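Local coordinates for protein cytosol aminopeptidase (Coxiella burnetii, PDB 3IJ3) that probably acts as a manganese-dependent metalloaminopeptidase of the M17 family, removing N-terminal residues from peptides, at residues 355-360 / 468-473; 153-158 / 162-167. All blocks are in the same frame, centred on the assembly; numbering follows the deposited sequence. Where two conformers were deposited one is given.

Interaction 1: residues 355-360 / 468-473; sequences IDFSTL and MALRAV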
ATOM      1  N   ILE A 355      14.664  14.220 -34.121  1.00 14.84           N
ATOM      2  CA  ILE A 355      15.174  13.867 -32.797  1.00 15.64           C
ATOM      3  C   ILE A 355      14.161  14.348 -31.789  1.00 16.26           C
ATOM      4  O   ILE A 355      13.744  15.530 -31.815  1.00 16.91           O
ATOM      5  CB  ILE A 355      16.519  14.512 -32.449  1.00 15.45           C
ATOM      6  CG1 ILE A 355      17.610  14.087 -33.432  1.00 19.08           C
ATOM      7  CG2 ILE A 355      16.934  14.121 -30.992  1.00 16.68           C
ATOM      8  CD1 ILE A 355      18.920  14.762 -33.187  1.00 22.87           C
ATOM      9  N   ASP A 356      13.700  13.444 -30.930  1.00 16.24           N
ATOM     10  CA  ASP A 356      12.789  13.832 -29.847  1.00 16.49           C
ATOM     11  C   ASP A 356      13.428  13.646 -28.471  1.00 16.25           C
ATOM     12  O   ASP A 356      14.315  12.805 -28.272  1.00 15.11           O
ATOM     13  CB  ASP A 356      11.399  13.197 -29.949  1.00 19.38           C
ATOM     14  CG  ASP A 356      11.325  11.794 -29.463  1.00 24.10           C
ATOM     15  OD1 ASP A 356      11.438  11.590 -28.221  1.00 29.77           O
ATOM     16  OD2 ASP A 356      11.030  10.893 -30.298  1.00 24.93           O
ATOM     17  N   PHE A 357      12.997  14.498 -27.547  1.00 16.31           N
ATOM     18  CA  PHE A 357      13.468  14.488 -26.161  1.00 15.80           C
ATOM     19  C   PHE A 357      12.237  14.400 -25.292  1.00 15.75           C
ATOM     20  O   PHE A 357      11.295  15.196 -25.451  1.00 15.75           O
ATOM     21  CB  PHE A 357      14.217  15.760 -25.811  1.00 16.24           C
ATOM     22  CG  PHE A 357      15.516  15.928 -26.546  1.00 16.70           C
ATOM     23  CD1 PHE A 357      16.684  15.393 -26.028  1.00 17.70           C
ATOM     24  CD2 PHE A 357      15.563  16.628 -27.722  1.00 21.26           C
ATOM     25  CE1 PHE A 357      17.890  15.562 -26.682  1.00 18.59           C
ATOM     26  CE2 PHE A 357      16.774  16.783 -28.415  1.00 22.16           C
ATOM     27  CZ  PHE A 357      17.929  16.259 -27.887  1.00 21.54           C
ATOM     28  N   SER A 358      12.242  13.436 -24.397  1.00 15.73           N
ATOM     29  CA  SER A 358      11.127  13.212 -23.511  1.00 16.74           C
ATOM     30  C   SER A 358      11.629  12.863 -22.126  1.00 18.16           C
ATOM     31  O   SER A 358      12.632  12.221 -21.979  1.00 18.16           O
ATOM     32  CB  SER A 358      10.286  12.072 -24.068  1.00 19.51           C
ATOM     33  OG  SER A 358       9.105  11.914 -23.330  1.00 23.10           O
ATOM     34  N   THR A 359      10.946  13.346 -21.101  1.00 23.94           N
ATOM     35  CA  THR A 359      11.328  13.020 -19.730  1.00 25.48           C
ATOM     36  C   THR A 359      10.661  11.746 -19.248  1.00 29.17           C
ATOM     37  O   THR A 359       9.480  11.435 -19.551  1.00 28.66           O
ATOM     38  CB  THR A 359      11.006  14.136 -18.747  1.00 25.79           C
ATOM     39  OG1 THR A 359       9.677  14.628 -19.006  1.00 24.37           O
ATOM     40  CG2 THR A 359      12.014  15.269 -18.877  1.00 26.52           C
ATOM     41  N   LEU A 360      11.440  10.997 -18.469  1.00 32.38           N
ATOM     42  CA  LEU A 360      10.995   9.756 -17.852  1.00 33.96           C
ATOM     43  C   LEU A 360      10.156  10.034 -16.632  1.00 34.69           C
ATOM     44  O   LEU A 360      10.476  10.965 -15.883  1.00 36.48           O
ATOM     45  CB  LEU A 360      12.213   8.982 -17.329  1.00 34.33           C
ATOM     46  CG  LEU A 360      13.091   8.345 -18.372  1.00 35.12           C
ATOM     47  CD1 LEU A 360      14.441   7.950 -17.881  1.00 34.24           C
ATOM     48  CD2 LEU A 360      12.300   7.140 -18.937  1.00 38.47           C
ATOM     49  N   MET A 468      21.218  17.338 -20.373  0.70 14.34           N
ATOM     50  CA  MET A 468      21.959  16.141 -20.646  0.70 15.79           C
ATOM     51  C   MET A 468      21.747  15.764 -22.093  0.70 15.84           C
ATOM     52  O   MET A 468      20.865  16.302 -22.768  0.70 16.50           O
ATOM     53  CB  MET A 468      21.559  15.043 -19.680  0.70 17.39           C
ATOM     54  CG  MET A 468      20.084  14.807 -19.587  0.70 18.57           C
ATOM     55  SD  MET A 468      19.596  14.063 -18.010  0.70 20.99           S
ATOM     56  CE  MET A 468      20.089  15.405 -16.923  0.70 25.78           C
ATOM     57  N   ALA A 469      22.642  14.927 -22.585  1.00 15.53           N
ATOM     58  CA  ALA A 469      22.624  14.423 -23.968  1.00 16.46           C
ATOM     59  C   ALA A 469      22.901  15.431 -25.088  1.00 19.17           C
ATOM     60  O   ALA A 469      23.318  15.019 -26.172  1.00 16.46           O
ATOM     61  CB  ALA A 469      21.315  13.706 -24.285  1.00 16.71           C
ATOM     62  N   LEU A 470      22.686  16.722 -24.829  1.00 19.81           N
ATOM     63  CA  LEU A 470      22.827  17.752 -25.866  1.00 20.47           C
ATOM     64  C   LEU A 470      24.162  17.959 -26.476  1.00 19.19           C
ATOM     65  O   LEU A 470      24.232  18.235 -27.678  1.00 18.08           O
ATOM     66  CB  LEU A 470      22.311  19.130 -25.390  1.00 21.84           C
ATOM     67  CG  LEU A 470      20.860  19.221 -25.044  1.00 25.59           C
ATOM     68  CD1 LEU A 470      20.494  20.719 -25.070  1.00 24.40           C
ATOM     69  CD2 LEU A 470      20.063  18.457 -26.065  1.00 24.76           C
ATOM     70  N   ARG A 471      25.232  17.887 -25.682  0.50 19.52           N
ATOM     71  CA  ARG A 471      26.558  18.050 -26.245  0.50 19.44           C
ATOM     72  C   ARG A 471      26.833  16.927 -27.233  0.50 18.24           C
ATOM     73  O   ARG A 471      27.366  17.175 -28.308  0.50 16.33           O
ATOM     74  CB  ARG A 471      27.669  18.136 -25.191  0.50 20.52           C
ATOM     75  CG  ARG A 471      27.526  19.338 -24.256  0.50 24.80           C
ATOM     76  CD  ARG A 471      28.876  19.868 -23.851  0.50 28.33           C
ATOM     77  NE  ARG A 471      29.582  20.328 -25.044  0.50 32.44           N
ATOM     78  CZ  ARG A 471      30.493  19.619 -25.700  0.50 31.33           C
ATOM     79  NH1 ARG A 471      30.864  18.427 -25.254  0.50 34.78           N
ATOM     80  NH2 ARG A 471      31.058  20.121 -26.778  0.50 32.72           N
ATOM     81  N   ALA A 472      26.415  15.708 -26.889  1.00 16.76           N
ATOM     82  CA  ALA A 472      26.617  14.549 -27.778  1.00 16.14           C
ATOM     83  C   ALA A 472      25.836  14.775 -29.060  1.00 14.25           C
ATOM     84  O   ALA A 472      26.373  14.629 -30.158  1.00 14.36           O
ATOM     85  CB  ALA A 472      26.133  13.232 -27.108  1.00 15.90           C
ATOM     86  N   VAL A 473      24.554  15.100 -28.924  1.00 15.25           N
ATOM     87  CA  VAL A 473      23.714  15.316 -30.118  1.00 14.86           C
ATOM     88  C   VAL A 473      24.269  16.448 -30.980  1.00 15.07           C
ATOM     89  O   VAL A 473      24.353  16.304 -32.199  1.00 13.11           O
ATOM     90  CB  VAL A 473      22.245  15.584 -29.785  1.00 15.99           C
ATOM     91  CG1 VAL A 473      21.437  15.893 -31.080  1.00 15.32           C
ATOM     92  CG2 VAL A 473      21.637  14.390 -29.015  1.00 16.51           C
TER
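The ring of F357 presents its CZ–CE1 corner to L470 and V473, which both approach it obliquely. The L470 CD2 methyl is the nearer, 3.6 Å from F357 CZ, while V473 CG2 lies 4.3 Å from the same atom. The ring of F448, on the adjoining strand 445-454, meets that of F357 with planes about 15° apart, and A280 and L283 of helix 275-289 add aliphatic neighbours. A phenylalanine suits this place: its long, rigid apolar ring bridges from the strand to the first turn of the helix. Earlier in the strand, I355 and V473 meet tip to tip, CD1 against CG1 at 3.5 Å, closer than carbons usually pack. The extended chi2 of I355, 176°, carries CD1 out to that methyl, and beta-branched V473 can answer both strand residues, one methyl for each. A469 sits at the N-cap position of helix 470-481, and the D395 carboxylate accepts from the backbone N of A469 and A472. D356 is bonded to W445 and H447. Because every touching group is apolar and buried, the direct contact between helix and strand rests on fit and the exclusion of water, with no polar group to set its direction.

Interaction 2: residues 153-158 / 162-167; sequences LFLPQA and RVTDWL. With SO4 (sulfate ion), chain H.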
ATOM      1  N   LEU A 153      36.347  33.749 -13.476  1.00 12.15           N
ATOM      2  CA  LEU A 153      37.385  33.124 -14.289  1.00 10.78           C
ATOM      3  C   LEU A 153      37.553  33.796 -15.627  1.00 12.09           C
ATOM      4  O   LEU A 153      36.567  34.096 -16.324  1.00 11.00           O
ATOM      5  CB  LEU A 153      37.025  31.654 -14.527  1.00 11.19           C
ATOM      6  CG  LEU A 153      38.050  30.694 -15.124  1.00 12.60           C
ATOM      7  CD1 LEU A 153      39.255  30.522 -14.153  1.00 11.84           C
ATOM      8  CD2 LEU A 153      37.386  29.311 -15.383  1.00  9.10           C
ATOM      9  N   PHE A 154      38.807  34.001 -16.020  1.00 11.01           N
ATOM     10  CA  PHE A 154      39.081  34.570 -17.297  1.00 12.15           C
ATOM     11  C   PHE A 154      38.674  33.605 -18.414  1.00 11.96           C
ATOM     12  O   PHE A 154      38.996  32.411 -18.362  1.00 12.12           O
ATOM     13  CB  PHE A 154      40.555  34.916 -17.433  1.00 13.13           C
ATOM     14  CG  PHE A 154      40.915  35.412 -18.796  1.00 14.40           C
ATOM     15  CD1 PHE A 154      40.352  36.576 -19.279  1.00 15.31           C
ATOM     16  CD2 PHE A 154      41.798  34.710 -19.604  1.00 14.65           C
ATOM     17  CE1 PHE A 154      40.666  37.047 -20.553  1.00 16.24           C
ATOM     18  CE2 PHE A 154      42.112  35.173 -20.871  1.00 17.31           C
ATOM     19  CZ  PHE A 154      41.533  36.337 -21.345  1.00 17.82           C
ATOM     20  N   LEU A 155      37.967  34.130 -19.422  1.00 11.62           N
ATOM     21  CA  LEU A 155      37.558  33.340 -20.582  1.00 11.58           C
ATOM     22  C   LEU A 155      38.277  33.882 -21.836  1.00 11.99           C
ATOM     23  O   LEU A 155      37.909  34.945 -22.339  1.00 13.93           O
ATOM     24  CB  LEU A 155      36.036  33.389 -20.754  1.00 12.35           C
ATOM     25  CG  LEU A 155      35.415  32.645 -21.936  1.00 11.06           C
ATOM     26  CD1 LEU A 155      35.813  31.202 -21.970  1.00 11.63           C
ATOM     27  CD2 LEU A 155      33.863  32.776 -21.870  1.00 14.32           C
ATOM     28  N   PRO A 156      39.281  33.151 -22.345  1.00 12.94           N
ATOM     29  CA  PRO A 156      40.050  33.606 -23.520  1.00 15.16           C
ATOM     30  C   PRO A 156      39.175  33.773 -24.761  1.00 15.52           C
ATOM     31  O   PRO A 156      38.216  33.020 -24.963  1.00 14.20           O
ATOM     32  CB  PRO A 156      41.088  32.498 -23.736  1.00 15.84           C
ATOM     33  CG  PRO A 156      41.072  31.680 -22.521  1.00 18.18           C
ATOM     34  CD  PRO A 156      39.750  31.843 -21.854  1.00 13.73           C
ATOM     35  N   GLN A 157      39.533  34.733 -25.596  1.00 15.39           N
ATOM     36  CA  GLN A 157      38.752  35.077 -26.780  1.00 17.58           C
ATOM     37  C   GLN A 157      38.548  33.888 -27.723  1.00 16.70           C
ATOM     38  O   GLN A 157      37.460  33.727 -28.313  1.00 17.83           O
ATOM     39  CB  GLN A 157      39.403  36.285 -27.487  1.00 19.55           C
ATOM     40  CG  GLN A 157      38.461  37.053 -28.418  1.00 24.87           C
ATOM     41  CD  GLN A 157      38.162  36.309 -29.693  1.00 32.50           C
ATOM     42  OE1 GLN A 157      39.048  35.669 -30.266  1.00 38.68           O
ATOM     43  NE2 GLN A 157      36.915  36.409 -30.168  1.00 36.47           N
ATOM     44  N   ALA A 158      39.557  33.027 -27.820  1.00 17.23           N
ATOM     45  CA  ALA A 158      39.492  31.854 -28.707  1.00 17.70           C
ATOM     46  C   ALA A 158      38.379  30.868 -28.342  1.00 17.12           C
ATOM     47  O   ALA A 158      37.876  30.137 -29.201  1.00 17.26           O
ATOM     48  CB  ALA A 158      40.848  31.133 -28.714  1.00 18.24           C
ATOM     49  N   ARG A 162      32.099  29.760 -28.007  1.00 12.11           N
ATOM     50  CA  ARG A 162      31.635  28.392 -27.765  1.00 12.38           C
ATOM     51  C   ARG A 162      31.244  28.179 -26.308  1.00 10.62           C
ATOM     52  O   ARG A 162      30.209  27.564 -26.020  1.00  9.54           O
ATOM     53  CB  ARG A 162      32.718  27.408 -28.139  1.00 15.14           C
ATOM     54  CG  ARG A 162      32.282  25.967 -28.099  1.00 22.24           C
ATOM     55  CD  ARG A 162      31.405  25.590 -29.242  1.00 29.69           C
ATOM     56  NE  ARG A 162      32.095  25.756 -30.527  1.00 36.22           N
ATOM     57  CZ  ARG A 162      31.689  25.210 -31.671  1.00 39.47           C
ATOM     58  NH1 ARG A 162      32.380  25.425 -32.786  1.00 42.05           N
ATOM     59  NH2 ARG A 162      30.614  24.428 -31.704  1.00 38.36           N
ATOM     60  N   VAL A 163      32.070  28.643 -25.379  1.00  8.83           N
ATOM     61  CA  VAL A 163      31.750  28.478 -23.965  1.00 10.14           C
ATOM     62  C   VAL A 163      30.486  29.281 -23.570  1.00 10.11           C
ATOM     63  O   VAL A 163      29.623  28.772 -22.847  1.00 10.10           O
ATOM     64  CB  VAL A 163      32.963  28.831 -23.059  1.00 11.26           C
ATOM     65  CG1 VAL A 163      32.522  28.925 -21.603  1.00  8.75           C
ATOM     66  CG2 VAL A 163      34.083  27.804 -23.259  1.00 11.13           C
ATOM     67  N   THR A 164      30.376  30.506 -24.078  0.60 10.19           N
ATOM     68  CA  THR A 164      29.228  31.353 -23.767  0.60 10.81           C
ATOM     69  C   THR A 164      27.938  30.764 -24.331  0.60 10.07           C
ATOM     70  O   THR A 164      26.927  30.698 -23.632  0.60  9.80           O
ATOM     71  CB  THR A 164      29.407  32.791 -24.289  0.60 11.48           C
ATOM     72  OG1 THR A 164      30.579  33.366 -23.707  0.60 12.56           O
ATOM     73  CG2 THR A 164      28.189  33.655 -23.920  0.60 11.29           C
ATOM     74  N   ASP A 165      28.000  30.317 -25.582  1.00  8.54           N
ATOM     75  CA  ASP A 165      26.854  29.715 -26.275  1.00  9.26           C
ATOM     76  C   ASP A 165      26.352  28.520 -25.436  1.00  8.32           C
ATOM     77  O   ASP A 165      25.149  28.395 -25.173  1.00  8.97           O
ATOM     78  CB  ASP A 165      27.207  29.219 -27.696  1.00  9.04           C
ATOM     79  CG  ASP A 165      27.334  30.339 -28.733  1.00 10.98           C
ATOM     80  OD1 ASP A 165      27.030  31.507 -28.417  1.00 10.03           O
ATOM     81  OD2 ASP A 165      27.727  30.035 -29.882  1.00 12.28           O
ATOM     82  N   TRP A 166      27.267  27.643 -25.016  1.00  7.39           N
ATOM     83  CA  TRP A 166      26.863  26.499 -24.209  1.00  7.19           C
ATOM     84  C   TRP A 166      26.344  26.874 -22.826  1.00  7.94           C
ATOM     85  O   TRP A 166      25.346  26.320 -22.386  1.00  7.47           O
ATOM     86  CB  TRP A 166      27.978  25.437 -24.071  1.00  8.29           C
ATOM     87  CG  TRP A 166      27.998  24.472 -25.196  1.00  7.86           C
ATOM     88  CD1 TRP A 166      28.979  24.302 -26.120  1.00 13.06           C
ATOM     89  CD2 TRP A 166      26.958  23.544 -25.537  1.00  9.04           C
ATOM     90  NE1 TRP A 166      28.623  23.321 -27.014  1.00 12.11           N
ATOM     91  CE2 TRP A 166      27.386  22.839 -26.672  1.00  9.77           C
ATOM     92  CE3 TRP A 166      25.713  23.244 -24.985  1.00 11.31           C
ATOM     93  CZ2 TRP A 166      26.605  21.853 -27.271  1.00 12.30           C
ATOM     94  CZ3 TRP A 166      24.931  22.272 -25.580  1.00 10.36           C
ATOM     95  CH2 TRP A 166      25.384  21.582 -26.709  1.00 11.97           C
ATOM     96  N   LEU A 167      27.027  27.790 -22.147  1.00  8.10           N
ATOM     97  CA  LEU A 167      26.643  28.171 -20.800  1.00  9.51           C
ATOM     98  C   LEU A 167      25.263  28.801 -20.784  1.00  9.06           C
ATOM     99  O   LEU A 167      24.407  28.418 -19.978  1.00  8.70           O
ATOM    100  CB  LEU A 167      27.654  29.143 -20.202  1.00 11.52           C
ATOM    101  CG  LEU A 167      27.311  29.614 -18.779  1.00 16.55           C
ATOM    102  CD1 LEU A 167      28.228  29.009 -17.787  1.00 19.32           C
ATOM    103  CD2 LEU A 167      27.452  31.127 -18.696  1.00 24.58           C
TER
HETATM  104  S   SO4 H 465      32.774  29.021 -32.477  0.50 41.14           S
HETATM  105  O1  SO4 H 465      33.890  29.805 -31.941  0.50 35.78           O
HETATM  106  O2  SO4 H 465      32.177  29.730 -33.610  0.50 39.74           O
HETATM  107  O3  SO4 H 465      33.265  27.734 -32.951  0.50 38.06           O
HETATM  108  O4  SO4 H 465      31.771  28.821 -31.442  0.50 38.71           O
HETATM  109  O   HOH W   1      34.669  29.747 -29.340  1.00 12.77           O
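R162 meets A158 through a water rather than directly. The water accepts from R162 N at 2.9 Å and can donate to A158 O at 3.2 Å and to sulfate O1 at 2.7 Å, although another acceptor within reach may compete for its protons. A158 O is the acceptor that R162 N would use in a regular alpha helix, so the water stands in for a bond of the opening turn. The R162 chain is bent at chi2 and chi3, folding its guanidinium back beside the sulfate, probably from the crystallisation liquor, with sulfate O4 over one face. R162 NH1 comes 2.5 Å from sulfate O3, very short and bent at 126°, so its exact geometry is doubtful. E478 takes R162 NH2 in a salt bridge, and Q290 also binds the sulfate.

V163 carries the apolar contact. L155 CD1 settles against its fork, 3.9 Å from V163 CB and 4.0 Å from each of V163 CG1 and CG2, as the two side chains slide past each other in opposite directions. With CG anti to the backbone N (chi1 179°), L155 reaches from the loop to the helix. T164 follows: its OG1 lies 3.8 Å from L155 CD2, while the hydroxyl is hydrogen-bonded to R160 O. L167 extends the apolar line to Y29, which L155 and V163 also touch. A strand-to-helix turn results, leading from the N-terminal domain sheet into the long helix that links it to the catalytic domain, as in other M17 aminopeptidases.

Overall arrangement
Interaction 2 comes first along the chain, where strand 151-154 of the N-terminal six-stranded sheet gives way to helix 157-178; interaction 1 lies wholly in the catalytic domain, between strand 353-359 of its central mixed sheet and helix 470-481. Their centres are 23 Å apart, yet they touch: W166 CH2 packs 3.7 Å from L470 O. The C-terminal helix therefore faces the central sheet through L470 and V473 and also receives the linking helix. Strand 353-359 runs on to T359, hydrogen-bonded to the lithium-site residues D273 and K250. Together the two contacts trace a continuous path from the N-terminal domain, through two helices, to the sheet beside the metal site.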